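Local coordinates for type II secretion system protein H (Vibrio cholerae, PDB 4DQ9), which forms part of the pseudopilus tip complex of the type II secretion system, which recognises and binds substrates such as proteases and toxins bound for export from the periplasm, at residues 31-36 with 113-118; 125-130 with 142-147; 14-19 with 59-64; 38-43 with 70-75. All blocks are in the same frame, centred on the assembly; numbering follows the deposited sequence.

Contact 1: residues 31-36 with 113-118. With NA (sodium ion), chain C.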
loop_
_atom_site.group_PDB
_atom_site.type_symbol
_atom_site.label_atom_id
_atom_site.label_comp_id
_atom_site.label_asym_id
_atom_site.label_seq_id
_atom_site.Cartn_x
_atom_site.Cartn_y
_atom_site.Cartn_z
ATOM N N PHE A 31 -3.572 6.637 6.011
ATOM C CA PHE A 31 -3.108 5.754 7.074
ATOM C C PHE A 31 -3.561 4.334 6.831
ATOM O O PHE A 31 -4.199 4.075 5.834
ATOM C CB PHE A 31 -3.625 6.306 8.424
ATOM C CG PHE A 31 -3.077 7.670 8.746
ATOM C CD1 PHE A 31 -3.713 8.848 8.295
ATOM C CD2 PHE A 31 -1.895 7.829 9.475
ATOM C CE1 PHE A 31 -3.218 10.087 8.572
ATOM C CE2 PHE A 31 -1.379 9.080 9.717
ATOM C CZ PHE A 31 -2.017 10.207 9.312
ATOM N N GLY A 32 -3.162 3.426 7.683
ATOM C CA GLY A 32 -3.510 2.070 7.460
ATOM C C GLY A 32 -3.298 1.270 8.743
ATOM O O GLY A 32 -2.592 1.720 9.637
ATOM N N VAL A 33 -3.848 0.036 8.799
ATOM C CA VAL A 33 -3.623 -0.829 9.925
ATOM C C VAL A 33 -3.120 -2.175 9.363
ATOM O O VAL A 33 -3.666 -2.710 8.398
ATOM C CB VAL A 33 -4.870 -1.109 10.752
ATOM C CG1 VAL A 33 -4.512 -2.145 11.787
ATOM C CG2 VAL A 33 -5.451 0.138 11.280
ATOM N N ARG A 34 -1.946 -2.629 9.845
ATOM C CA ARG A 34 -1.440 -3.977 9.547
ATOM C C ARG A 34 -1.826 -4.929 10.695
ATOM O O ARG A 34 -1.601 -4.558 11.872
ATOM C CB ARG A 34 0.033 -3.991 9.290
ATOM C CG ARG A 34 0.362 -5.384 8.725
ATOM C CD ARG A 34 1.701 -5.500 8.298
ATOM N NE ARG A 34 2.502 -5.495 9.515
ATOM C CZ ARG A 34 3.372 -4.564 9.863
ATOM N NH1 ARG A 34 3.592 -3.502 9.120
ATOM N NH2 ARG A 34 3.992 -4.715 11.032
ATOM N N ILE A 35 -2.583 -5.996 10.396
ATOM C CA ILE A 35 -2.909 -6.971 11.372
ATOM C C ILE A 35 -1.987 -8.194 11.177
ATOM O O ILE A 35 -1.894 -8.733 10.074
ATOM C CB ILE A 35 -4.375 -7.399 11.096
ATOM C CG1 ILE A 35 -5.333 -6.193 11.032
ATOM C CG2 ILE A 35 -4.825 -8.448 12.177
ATOM C CD1 ILE A 35 -6.763 -6.505 10.465
ATOM N N ASP A 36 -1.331 -8.654 12.242
ATOM C CA ASP A 36 -0.438 -9.824 12.230
ATOM C C ASP A 36 -1.056 -10.843 13.177
ATOM O O ASP A 36 -0.939 -10.768 14.365
ATOM C CB ASP A 36 0.941 -9.423 12.616
ATOM C CG ASP A 36 1.650 -8.410 11.574
ATOM O OD1 ASP A 36 1.575 -8.617 10.305
ATOM O OD2 ASP A 36 2.491 -7.490 11.995
ATOM N N PRO A 113 -0.174 -2.352 5.080
ATOM C CA PRO A 113 -1.428 -2.612 5.831
ATOM C C PRO A 113 -2.447 -3.335 5.001
ATOM O O PRO A 113 -2.497 -3.102 3.765
ATOM C CB PRO A 113 -1.966 -1.182 6.085
ATOM C CG PRO A 113 -1.292 -0.352 4.936
ATOM C CD PRO A 113 -0.016 -0.953 4.724
ATOM N N GLN A 114 -3.282 -4.187 5.607
ATOM C CA GLN A 114 -4.417 -4.799 4.924
ATOM C C GLN A 114 -5.604 -3.866 4.995
ATOM O O GLN A 114 -6.504 -3.952 4.154
ATOM C CB GLN A 114 -4.861 -6.128 5.530
ATOM C CG GLN A 114 -3.770 -7.125 5.559
ATOM C CD GLN A 114 -3.079 -7.142 6.964
ATOM O OE1 GLN A 114 -3.092 -6.124 7.748
ATOM N NE2 GLN A 114 -2.561 -8.301 7.316
ATOM N N LEU A 115 -5.600 -2.963 5.948
ATOM C CA LEU A 115 -6.684 -1.981 6.106
ATOM C C LEU A 115 -6.253 -0.601 5.724
ATOM O O LEU A 115 -5.372 -0.051 6.400
ATOM C CB LEU A 115 -7.297 -2.006 7.528
ATOM C CG LEU A 115 -7.620 -3.332 8.202
ATOM C CD1 LEU A 115 -8.219 -3.044 9.609
ATOM C CD2 LEU A 115 -8.580 -4.089 7.293
ATOM N N PHE A 116 -6.806 -0.034 4.656
ATOM C CA PHE A 116 -6.527 1.298 4.272
ATOM C C PHE A 116 -7.483 2.263 4.899
ATOM O O PHE A 116 -8.711 2.023 4.935
ATOM C CB PHE A 116 -6.477 1.457 2.749
ATOM C CG PHE A 116 -5.565 0.473 2.080
ATOM C CD1 PHE A 116 -4.179 0.715 2.088
ATOM C CD2 PHE A 116 -6.029 -0.639 1.430
ATOM C CE1 PHE A 116 -3.329 -0.201 1.435
ATOM C CE2 PHE A 116 -5.115 -1.617 0.870
ATOM C CZ PHE A 116 -3.759 -1.304 0.846
ATOM N N VAL A 117 -6.933 3.372 5.354
ATOM C CA VAL A 117 -7.681 4.414 6.059
ATOM C C VAL A 117 -7.344 5.693 5.295
ATOM O O VAL A 117 -6.384 6.405 5.652
ATOM C CB VAL A 117 -7.354 4.465 7.538
ATOM C CG1 VAL A 117 -8.179 5.624 8.305
ATOM C CG2 VAL A 117 -7.582 3.097 8.190
ATOM N N LEU A 118 -8.121 5.918 4.234
ATOM C CA LEU A 118 -7.752 6.916 3.245
ATOM C C LEU A 118 -8.268 8.359 3.624
ATOM O O LEU A 118 -9.238 8.532 4.362
ATOM C CB LEU A 118 -8.282 6.545 1.898
ATOM C CG LEU A 118 -7.972 5.130 1.348
ATOM C CD1 LEU A 118 -8.565 4.886 -0.012
ATOM C CD2 LEU A 118 -6.514 4.920 1.402
HETATM NA NA NA C . 0.970 -5.528 13.116
#
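Four backbone hydrogen bonds join the antiparallel strands 31-36 and 115-117. Phe31 N gives the straightest, 2.8 Å to Val117 O at 170°, and Val117 N returns one to Phe31 O; Val33 N and Leu115 O, 2.8 Å apart, repeat the exchange with Leu115 N and Val33 O. Beyond Val33 a side chain continues the ladder. Gln114, bent at chi2 (97°), lays its amide along the backbone of Ile35: OE1 takes Ile35 N at 2.7 Å on a lone pair, and NE2 gives to Ile35 O at 2.9 Å, so the backbone N-H and carbonyl of Ile35 are both satisfied. Beside strand 71-77, Ile35 CD1 meets Leu115 CD1 at 3.9 Å. The Pro113 ring lies against Gly32 and Val33, its CB 3.3 Å from Val33 O. Arg34 turns back at chi3 and forms a side-on salt bridge with Asp36, NE and NH2 both bonding to OD2 (3.2 Å from NE), while NH1 is held by Pro111 O and Glu110. The same OD2 lies 2.7 Å from the sodium ion, which Thr43 also binds; these positive partners would probably keep Asp36 ionised. Gln114 and Leu115 together face Val33, a classic beta bulge at the edge of an antiparallel four-stranded sheet.

Contact 2: residues 125-130 with 142-147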
loop_
_atom_site.group_PDB
_atom_site.type_symbol
_atom_site.label_atom_id
_atom_site.label_comp_id
_atom_site.label_asym_id
_atom_site.label_seq_id
_atom_site.Cartn_x
_atom_site.Cartn_y
_atom_site.Cartn_z
ATOM N N PRO A 125 -13.393 -2.461 3.943
ATOM C CA PRO A 125 -14.398 -3.204 4.717
ATOM C C PRO A 125 -13.777 -4.373 5.395
ATOM O O PRO A 125 -13.071 -5.120 4.760
ATOM C CB PRO A 125 -15.435 -3.534 3.704
ATOM C CG PRO A 125 -15.227 -2.542 2.558
ATOM C CD PRO A 125 -13.792 -2.286 2.525
ATOM N N PHE A 126 -14.037 -4.540 6.682
ATOM C CA PHE A 126 -13.418 -5.663 7.394
ATOM C C PHE A 126 -14.172 -5.900 8.702
ATOM O O PHE A 126 -14.931 -5.018 9.167
ATOM C CB PHE A 126 -11.911 -5.364 7.718
ATOM C CG PHE A 126 -11.760 -4.388 8.876
ATOM C CD1 PHE A 126 -11.925 -2.958 8.767
ATOM C CD2 PHE A 126 -11.565 -4.878 10.209
ATOM C CE1 PHE A 126 -11.891 -2.113 9.845
ATOM C CE2 PHE A 126 -11.531 -4.026 11.275
ATOM C CZ PHE A 126 -11.682 -2.614 11.165
ATOM N N THR A 127 -13.844 -7.036 9.343
ATOM C CA THR A 127 -14.222 -7.353 10.729
ATOM C C THR A 127 -12.937 -7.839 11.448
ATOM O O THR A 127 -12.263 -8.712 10.862
ATOM C CB THR A 127 -15.274 -8.397 10.783
ATOM O OG1 THR A 127 -16.446 -7.865 10.176
ATOM C CG2 THR A 127 -15.619 -8.726 12.246
ATOM N N LEU A 128 -12.635 -7.262 12.624
ATOM C CA LEU A 128 -11.516 -7.733 13.452
ATOM C C LEU A 128 -12.191 -8.227 14.735
ATOM O O LEU A 128 -12.943 -7.471 15.360
ATOM C CB LEU A 128 -10.530 -6.637 13.784
ATOM C CG LEU A 128 -9.442 -7.192 14.713
ATOM C CD1 LEU A 128 -8.296 -7.679 13.916
ATOM C CD2 LEU A 128 -9.022 -6.126 15.700
ATOM N N SER A 129 -11.906 -9.457 15.122
ATOM C CA SER A 129 -12.448 -9.916 16.391
ATOM C C SER A 129 -11.354 -10.327 17.322
ATOM O O SER A 129 -10.238 -10.738 16.917
ATOM C CB SER A 129 -13.405 -11.007 16.144
ATOM O OG SER A 129 -12.768 -12.141 15.926
ATOM N N ILE A 130 -11.666 -10.181 18.598
ATOM C CA ILE A 130 -10.685 -10.367 19.728
ATOM C C ILE A 130 -11.404 -11.217 20.740
ATOM O O ILE A 130 -12.488 -10.885 21.174
ATOM C CB ILE A 130 -10.186 -9.059 20.333
ATOM C CG1 ILE A 130 -9.428 -8.148 19.292
ATOM C CG2 ILE A 130 -9.192 -9.262 21.616
ATOM C CD1 ILE A 130 -9.162 -6.687 19.696
ATOM N N ARG A 142 -15.824 -7.354 18.551
ATOM C CA ARG A 142 -15.362 -7.109 17.177
ATOM C C ARG A 142 -15.537 -5.655 16.810
ATOM O O ARG A 142 -16.351 -4.930 17.366
ATOM C CB ARG A 142 -16.051 -8.017 16.181
ATOM C CG ARG A 142 -17.441 -7.886 16.057
ATOM C CD ARG A 142 -18.075 -9.146 15.370
ATOM N NE ARG A 142 -19.527 -8.947 15.242
ATOM C CZ ARG A 142 -20.425 -9.162 16.210
ATOM N NH1 ARG A 142 -20.073 -9.630 17.384
ATOM N NH2 ARG A 142 -21.734 -8.956 15.985
ATOM N N VAL A 143 -14.667 -5.238 15.904
ATOM C CA VAL A 143 -14.792 -3.953 15.290
ATOM C C VAL A 143 -14.952 -4.200 13.794
ATOM O O VAL A 143 -14.188 -5.009 13.227
ATOM C CB VAL A 143 -13.549 -3.108 15.536
ATOM C CG1 VAL A 143 -13.672 -1.835 14.741
ATOM C CG2 VAL A 143 -13.435 -2.739 17.041
ATOM N N THR A 144 -15.911 -3.530 13.157
ATOM C CA THR A 144 -16.188 -3.724 11.752
ATOM C C THR A 144 -16.204 -2.375 11.056
ATOM O O THR A 144 -16.768 -1.401 11.594
ATOM C CB THR A 144 -17.537 -4.368 11.492
ATOM O OG1 THR A 144 -18.567 -3.479 11.980
ATOM C CG2 THR A 144 -17.657 -5.646 12.192
ATOM N N ALA A 145 -15.723 -2.338 9.830
ATOM C CA ALA A 145 -15.972 -1.203 8.954
ATOM C C ALA A 145 -16.787 -1.645 7.780
ATOM O O ALA A 145 -16.492 -2.619 7.214
ATOM C CB ALA A 145 -14.652 -0.626 8.427
ATOM N N GLN A 146 -17.411 -0.615 7.203
ATOM C CA GLN A 146 -17.675 -0.614 5.769
ATOM C C GLN A 146 -16.941 0.542 4.944
ATOM O O GLN A 146 -16.267 1.416 5.506
ATOM C CB GLN A 146 -19.154 -0.797 5.488
ATOM C CG GLN A 146 -19.555 -2.192 4.834
ATOM C CD GLN A 146 -19.569 -2.184 3.258
ATOM O OE1 GLN A 146 -18.677 -1.618 2.593
ATOM N NE2 GLN A 146 -20.596 -2.825 2.675
ATOM N N GLU A 147 -17.062 0.480 3.637
ATOM C CA GLU A 147 -16.216 1.285 2.736
ATOM C C GLU A 147 -16.368 2.770 2.996
ATOM O O GLU A 147 -15.419 3.502 2.791
ATOM C CB GLU A 147 -16.501 0.980 1.277
ATOM C CG GLU A 147 -15.481 1.590 0.269
ATOM C CD GLU A 147 -16.001 1.520 -1.167
ATOM O OE1 GLU A 147 -15.758 2.429 -2.001
ATOM O OE2 GLU A 147 -16.708 0.550 -1.454
#
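The Phe126 ring carries the backbone N of Ala145 over one face, 3.8 Å above its plane and offset toward the rim, while CB of Leu128, two residues on in the same strand, lies at the edge, in plane. A first torsion of 76° sets CG in the crowded position and brings the ring toward the partner strand. CE1 presses on Ala145 CB at 3.4 Å, CE2 comes equally close to Val143 O, and CZ touches Val143 CG1 alongside. Phe13 and Leu17 of helix 2-27 also pack on this ring. Strands 126-132 and 141-145 form a beta hairpin within the antiparallel four-stranded sheet that lies against that helix. Two hydrogen-bonded pairs join them here: Phe126 with Ala145, and Leu128 with Val143, where Leu128 N meets Val143 O at 2.8 Å nearly along the C=O axis. On the sheet face away from Phe126, Thr127 and Thr144 stand side by side as a non-hydrogen-bonded pair, OG1 of Thr127 3.2 Å from CG2 of Thr144. Arg142 extends past Thr127, CD against its CG2, to the carbonyls of Gln140 and Ala155. At the hairpin's open end Pro125 CG rests 3.6 Å from Gln146 OE1, which accepts the N-H of Glu147.

Contact 3: residues 14-19 with 59-64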
loop_
_atom_site.group_PDB
_atom_site.type_symbol
_atom_site.label_atom_id
_atom_site.label_comp_id
_atom_site.label_asym_id
_atom_site.label_seq_id
_atom_site.Cartn_x
_atom_site.Cartn_y
_atom_site.Cartn_z
ATOM N N TYR A 14 -10.976 0.065 18.491
ATOM C CA TYR A 14 -12.017 0.944 18.005
ATOM C C TYR A 14 -11.550 2.369 18.121
ATOM O O TYR A 14 -11.690 3.116 17.162
ATOM C CB TYR A 14 -13.272 0.705 18.765
ATOM C CG TYR A 14 -14.416 1.562 18.427
ATOM C CD1 TYR A 14 -15.091 1.367 17.223
ATOM C CD2 TYR A 14 -14.961 2.415 19.401
ATOM C CE1 TYR A 14 -16.186 2.122 16.931
ATOM C CE2 TYR A 14 -16.087 3.124 19.137
ATOM C CZ TYR A 14 -16.659 2.992 17.861
ATOM O OH TYR A 14 -17.806 3.663 17.494
ATOM N N GLN A 15 -10.997 2.731 19.269
ATOM C CA GLN A 15 -10.585 4.113 19.540
ATOM C C GLN A 15 -9.468 4.491 18.627
ATOM O O GLN A 15 -9.462 5.635 18.101
ATOM C CB GLN A 15 -10.114 4.287 20.949
ATOM C CG GLN A 15 -11.241 4.038 21.957
ATOM C CD GLN A 15 -10.724 4.086 23.453
ATOM O OE1 GLN A 15 -9.550 3.840 23.755
ATOM N NE2 GLN A 15 -11.624 4.433 24.388
ATOM N N ARG A 16 -8.582 3.515 18.326
ATOM C CA ARG A 16 -7.432 3.822 17.495
ATOM C C ARG A 16 -7.844 3.922 16.034
ATOM O O ARG A 16 -7.347 4.811 15.318
ATOM C CB ARG A 16 -6.335 2.760 17.670
ATOM C CG ARG A 16 -5.743 2.880 19.084
ATOM C CD ARG A 16 -5.166 1.519 19.562
ATOM N NE ARG A 16 -4.555 1.662 20.910
ATOM C CZ ARG A 16 -3.388 2.239 21.059
ATOM N NH1 ARG A 16 -2.752 2.651 19.999
ATOM N NH2 ARG A 16 -2.794 2.359 22.258
ATOM N N LEU A 17 -8.761 3.066 15.588
ATOM C CA LEU A 17 -9.202 3.123 14.228
ATOM C C LEU A 17 -9.953 4.499 14.009
ATOM O O LEU A 17 -9.761 5.158 12.963
ATOM C CB LEU A 17 -10.087 1.983 13.965
ATOM C CG LEU A 17 -10.683 1.931 12.574
ATOM C CD1 LEU A 17 -9.593 1.784 11.508
ATOM C CD2 LEU A 17 -11.750 0.785 12.512
ATOM N N LEU A 18 -10.815 4.867 14.938
ATOM C CA LEU A 18 -11.595 6.099 14.806
ATOM C C LEU A 18 -10.614 7.225 14.688
ATOM O O LEU A 18 -10.765 8.151 13.854
ATOM C CB LEU A 18 -12.531 6.262 15.986
ATOM C CG LEU A 18 -13.863 5.558 16.048
ATOM C CD1 LEU A 18 -14.768 6.258 17.180
ATOM C CD2 LEU A 18 -14.639 5.565 14.865
ATOM N N LEU A 19 -9.572 7.217 15.532
ATOM C CA LEU A 19 -8.591 8.285 15.563
ATOM C C LEU A 19 -7.889 8.416 14.222
ATOM O O LEU A 19 -7.680 9.548 13.675
ATOM C CB LEU A 19 -7.583 8.088 16.698
ATOM C CG LEU A 19 -6.761 9.296 17.004
ATOM C CD1 LEU A 19 -6.267 9.391 18.505
ATOM C CD2 LEU A 19 -5.544 9.185 16.099
ATOM N N ASP A 59 1.774 12.206 18.476
ATOM C CA ASP A 59 1.576 12.573 19.870
ATOM C C ASP A 59 0.185 12.279 20.372
ATOM O O ASP A 59 -0.239 12.908 21.339
ATOM C CB ASP A 59 1.953 14.075 20.171
ATOM C CG ASP A 59 0.961 15.096 19.541
ATOM O OD1 ASP A 59 0.085 14.739 18.730
ATOM O OD2 ASP A 59 1.060 16.309 19.873
ATOM N N LYS A 60 -0.561 11.387 19.722
ATOM C CA LYS A 60 -1.957 11.060 20.087
ATOM C C LYS A 60 -2.119 9.644 20.586
ATOM O O LYS A 60 -2.908 9.413 21.517
ATOM C CB LYS A 60 -2.931 11.247 18.862
ATOM C CG LYS A 60 -2.875 12.744 18.489
ATOM C CD LYS A 60 -3.809 13.065 17.293
ATOM C CE LYS A 60 -4.039 14.587 17.264
ATOM N NZ LYS A 60 -5.054 14.871 16.131
ATOM N N MET A 61 -1.327 8.719 20.064
ATOM C CA MET A 61 -1.464 7.264 20.347
ATOM C C MET A 61 -0.191 6.500 20.021
ATOM O O MET A 61 0.490 6.832 19.097
ATOM C CB MET A 61 -2.638 6.691 19.656
ATOM C CG MET A 61 -2.522 6.591 18.112
ATOM S SD MET A 61 -4.010 5.823 17.460
ATOM C CE MET A 61 -3.284 5.007 16.027
ATOM N N THR A 62 0.095 5.422 20.757
ATOM C CA THR A 62 1.110 4.499 20.327
ATOM C C THR A 62 0.712 3.869 18.998
ATOM O O THR A 62 -0.476 3.781 18.668
ATOM C CB THR A 62 1.304 3.363 21.336
ATOM O OG1 THR A 62 0.053 2.748 21.594
ATOM C CG2 THR A 62 1.843 3.918 22.660
ATOM N N ASN A 63 1.704 3.459 18.236
ATOM C CA ASN A 63 1.471 2.958 16.890
ATOM C C ASN A 63 1.577 1.413 16.725
ATOM O O ASN A 63 1.496 0.960 15.633
ATOM C CB ASN A 63 2.378 3.696 15.890
ATOM C CG ASN A 63 3.856 3.490 16.199
ATOM O OD1 ASN A 63 4.317 2.404 16.514
ATOM N ND2 ASN A 63 4.641 4.561 16.084
ATOM N N GLN A 64 1.774 0.657 17.795
ATOM C CA GLN A 64 1.767 -0.781 17.732
ATOM C C GLN A 64 1.178 -1.287 19.037
ATOM O O GLN A 64 1.548 -0.797 20.112
ATOM C CB GLN A 64 3.174 -1.298 17.585
ATOM C CG GLN A 64 3.145 -2.690 17.086
ATOM C CD GLN A 64 4.456 -3.118 16.505
ATOM O OE1 GLN A 64 4.591 -3.438 15.287
ATOM N NE2 GLN A 64 5.419 -3.170 17.357
#
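Arg16 leaves helix 2-27 with CG anti to its carbonyl carbon (chi1 -69°) and then runs extended as far as NE, crossing Met61 obliquely. Its CB lies 3.9 Å from Met61 SD and also touches the methyl CE; CG comes slightly closer to the same sulfur, at 3.8 Å. NE turns back to its own helix, giving a hydrogen bond to Ser12 OG one turn earlier, a bond that would limit the rotation of the guanidinium. The two end nitrogens then grip Thr62 end-on: NH1 donates to Thr62 O at 2.9 Å, almost in the guanidinium plane but from above the carbonyl plane, and NH2 donates to Thr62 OG1, also at 2.9 Å. A weak third bond runs from NH1 to the same OG1. At the surface, the long N-terminal helix, the hallmark of type IV pilin-like proteins, is thus tied to the irregular part of residues 59-64 that interrupts the outermost strand 54-66. Met61 supplies the apolar part, its CG in the crowded position (chi1 70°) and its sulfur meeting both Arg16 and Leu19, with Phe44 of strand 41-48 also touching it. One turn beyond Arg16, Leu19 meets Met61 tip to tip, CD2 3.9 Å from SD, while its other methyl CD1 rests on Lys60 CB at 3.8 Å. From there Lys60 runs on extended, and its NZ forms a salt bridge with Glu23.

Contact 4: residues 38-43 with 70-75. With NA (sodium ion), chain C.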
loop_
_atom_site.group_PDB
_atom_site.type_symbol
_atom_site.label_atom_id
_atom_site.label_comp_id
_atom_site.label_asym_id
_atom_site.label_seq_id
_atom_site.Cartn_x
_atom_site.Cartn_y
_atom_site.Cartn_z
ATOM N N ASP A 38 -0.538 -13.958 13.581
ATOM C CA ASP A 38 0.315 -14.923 14.278
ATOM C C ASP A 38 1.002 -14.387 15.512
ATOM O O ASP A 38 1.237 -15.166 16.419
ATOM C CB ASP A 38 1.307 -15.556 13.283
ATOM C CG ASP A 38 0.596 -16.327 12.169
ATOM O OD1 ASP A 38 -0.579 -16.725 12.367
ATOM O OD2 ASP A 38 1.167 -16.488 11.057
ATOM N N THR A 39 1.290 -13.094 15.587
ATOM C CA THR A 39 1.936 -12.450 16.702
ATOM C C THR A 39 0.907 -11.603 17.521
ATOM O O THR A 39 1.301 -11.045 18.536
ATOM C CB THR A 39 3.109 -11.538 16.213
ATOM O OG1 THR A 39 2.543 -10.613 15.256
ATOM C CG2 THR A 39 4.231 -12.420 15.614
ATOM N N ARG A 40 -0.333 -11.553 17.081
ATOM C CA ARG A 40 -1.429 -10.862 17.746
ATOM C C ARG A 40 -1.091 -9.356 17.850
ATOM O O ARG A 40 -1.343 -8.745 18.878
ATOM C CB ARG A 40 -1.706 -11.488 19.118
ATOM C CG ARG A 40 -1.918 -13.046 19.025
ATOM C CD ARG A 40 -1.910 -13.843 20.310
ATOM N NE ARG A 40 -0.651 -13.720 21.070
ATOM C CZ ARG A 40 -0.491 -12.990 22.179
ATOM N NH1 ARG A 40 -1.523 -12.420 22.782
ATOM N NH2 ARG A 40 0.709 -12.864 22.753
ATOM N N ARG A 41 -0.584 -8.787 16.774
ATOM C CA ARG A 41 -0.129 -7.416 16.784
ATOM C C ARG A 41 -0.937 -6.569 15.828
ATOM O O ARG A 41 -1.347 -7.080 14.732
ATOM C CB ARG A 41 1.343 -7.420 16.387
ATOM C CG ARG A 41 1.970 -6.146 16.829
ATOM C CD ARG A 41 3.520 -6.210 16.772
ATOM N NE ARG A 41 4.055 -7.346 17.487
ATOM C CZ ARG A 41 5.227 -7.898 17.175
ATOM N NH1 ARG A 41 5.980 -7.402 16.177
ATOM N NH2 ARG A 41 5.656 -8.942 17.859
ATOM N N LEU A 42 -1.137 -5.279 16.170
ATOM C CA LEU A 42 -1.787 -4.382 15.255
ATOM C C LEU A 42 -0.794 -3.255 15.152
ATOM O O LEU A 42 -0.319 -2.714 16.211
ATOM C CB LEU A 42 -3.095 -3.910 15.865
ATOM C CG LEU A 42 -4.154 -4.998 16.113
ATOM C CD1 LEU A 42 -5.264 -4.460 17.100
ATOM C CD2 LEU A 42 -4.630 -5.447 14.711
ATOM N N THR A 43 -0.530 -2.842 13.913
ATOM C CA THR A 43 0.403 -1.679 13.754
ATOM C C THR A 43 -0.269 -0.589 12.923
ATOM O O THR A 43 -0.940 -0.900 11.947
ATOM C CB THR A 43 1.629 -2.135 12.969
ATOM O OG1 THR A 43 2.188 -3.268 13.676
ATOM C CG2 THR A 43 2.770 -1.010 12.887
ATOM N N GLY A 70 -3.240 -14.997 26.323
ATOM C CA GLY A 70 -4.569 -15.508 26.627
ATOM C C GLY A 70 -5.604 -15.002 25.664
ATOM O O GLY A 70 -6.684 -15.600 25.641
ATOM N N LEU A 71 -5.327 -13.901 24.920
ATOM C CA LEU A 71 -6.205 -13.441 23.871
ATOM C C LEU A 71 -5.692 -13.805 22.492
ATOM O O LEU A 71 -4.470 -13.957 22.309
ATOM C CB LEU A 71 -6.387 -11.894 23.896
ATOM C CG LEU A 71 -7.046 -11.442 25.151
ATOM C CD1 LEU A 71 -6.990 -9.935 25.181
ATOM C CD2 LEU A 71 -8.512 -11.891 25.148
ATOM N N GLN A 72 -6.631 -13.924 21.560
ATOM C CA GLN A 72 -6.376 -14.193 20.129
ATOM C C GLN A 72 -7.028 -13.052 19.364
ATOM O O GLN A 72 -8.016 -12.438 19.837
ATOM C CB GLN A 72 -7.012 -15.473 19.637
ATOM C CG GLN A 72 -6.574 -16.772 20.372
ATOM C CD GLN A 72 -5.262 -17.209 19.947
ATOM O OE1 GLN A 72 -4.403 -16.390 19.625
ATOM N NE2 GLN A 72 -5.051 -18.521 19.907
ATOM N N LEU A 73 -6.524 -12.840 18.159
ATOM C CA LEU A 73 -7.292 -12.045 17.258
ATOM C C LEU A 73 -7.413 -12.718 15.857
ATOM O O LEU A 73 -6.625 -13.603 15.474
ATOM C CB LEU A 73 -6.850 -10.660 17.098
ATOM C CG LEU A 73 -5.438 -10.357 16.704
ATOM C CD1 LEU A 73 -5.211 -10.511 15.248
ATOM C CD2 LEU A 73 -5.187 -8.901 16.993
ATOM N N ASP A 74 -8.397 -12.254 15.125
ATOM C CA ASP A 74 -8.657 -12.727 13.767
ATOM C C ASP A 74 -9.359 -11.688 12.938
ATOM O O ASP A 74 -9.849 -10.691 13.509
ATOM C CB ASP A 74 -9.465 -14.010 13.835
ATOM C CG ASP A 74 -9.259 -14.920 12.628
ATOM O OD1 ASP A 74 -8.621 -14.545 11.579
ATOM O OD2 ASP A 74 -9.670 -16.144 12.749
ATOM N N PHE A 75 -9.368 -11.826 11.630
ATOM C CA PHE A 75 -9.990 -10.786 10.832
ATOM C C PHE A 75 -10.528 -11.420 9.504
ATOM O O PHE A 75 -10.031 -12.481 9.062
ATOM C CB PHE A 75 -9.122 -9.566 10.545
ATOM C CG PHE A 75 -8.047 -9.736 9.525
ATOM C CD1 PHE A 75 -6.888 -10.468 9.824
ATOM C CD2 PHE A 75 -8.158 -9.112 8.292
ATOM C CE1 PHE A 75 -5.853 -10.648 8.901
ATOM C CE2 PHE A 75 -7.136 -9.287 7.316
ATOM C CZ PHE A 75 -5.980 -10.092 7.628
HETATM NA NA NA C . 0.970 -5.528 13.116
#
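Residues 38-43 cross the start of strand 71-77 without backbone pairing, CA of Arg40 and CA of Leu73 lying 6.0 Å apart, and Arg40 has a positive phi (61°). That conformation belongs to a G1 beta bulge in which Arg40 and Arg41 both face Asp36, at the tight connection between strands 31-36 and 41-48. Arg40 carries the polar half of the contact. Its CG is anti to the carbonyl carbon, and a bend at chi3 (-59°) folds the end of the chain over the beginning of strand 71-77. CD lies 3.3 Å from Leu71 O and 3.6 Å from Gln72 OE1, whose amide plane stands steeply to the guanidinium. NH1 gives a weak hydrogen bond to Leu71 O, at 3.4 Å, and another weak one to Leu67 O, so NH1 is shared weakly by two backbone carbonyls. The contact bridges the two antiparallel sheets of the domain, strand 41-48 belonging to one and strand 71-77 to the other. Leu73, with CG in the crowded position between its backbone N and carbonyl carbon (chi1 55°), packs against the backbone of Arg40: CG meets Arg40 CA, and CD2 touches Leu42 CG at 4.1 Å as the two leucines slide past each other in opposite directions. Ile35 packs on both, and Phe13 of helix 2-27 reaches Leu42. Further along strand 41-48, Thr43 OG1 coordinates the sodium ion at 2.6 Å, a site shared with Asp36. The same hydroxyl pairs with the side chain of Gln64.

Contact 1 lies in the sheet of strands 54-66, 41-48, 31-36 and 115-117, contact 2 in the sheet of 71-77, 126-132, 141-145 and 151-154. Contact 4 joins the two sheets, and contact 3 fastens helix 2-27 to the first. Their centres are 12 to 16 Å apart. Along the chain contact 3 interleaves with contact 1, contact 4 falls between the two segments of contact 1, and contact 2 follows them all. Leu17 links three of them, packing on Val117, Phe126 and Val143, while Ile35 touches Leu73, Phe75 and Leu128. One sodium ion joins contacts 1 and 4. Helix and both sheets thus form one compact periplasmic domain, consistent with a pseudopilin head.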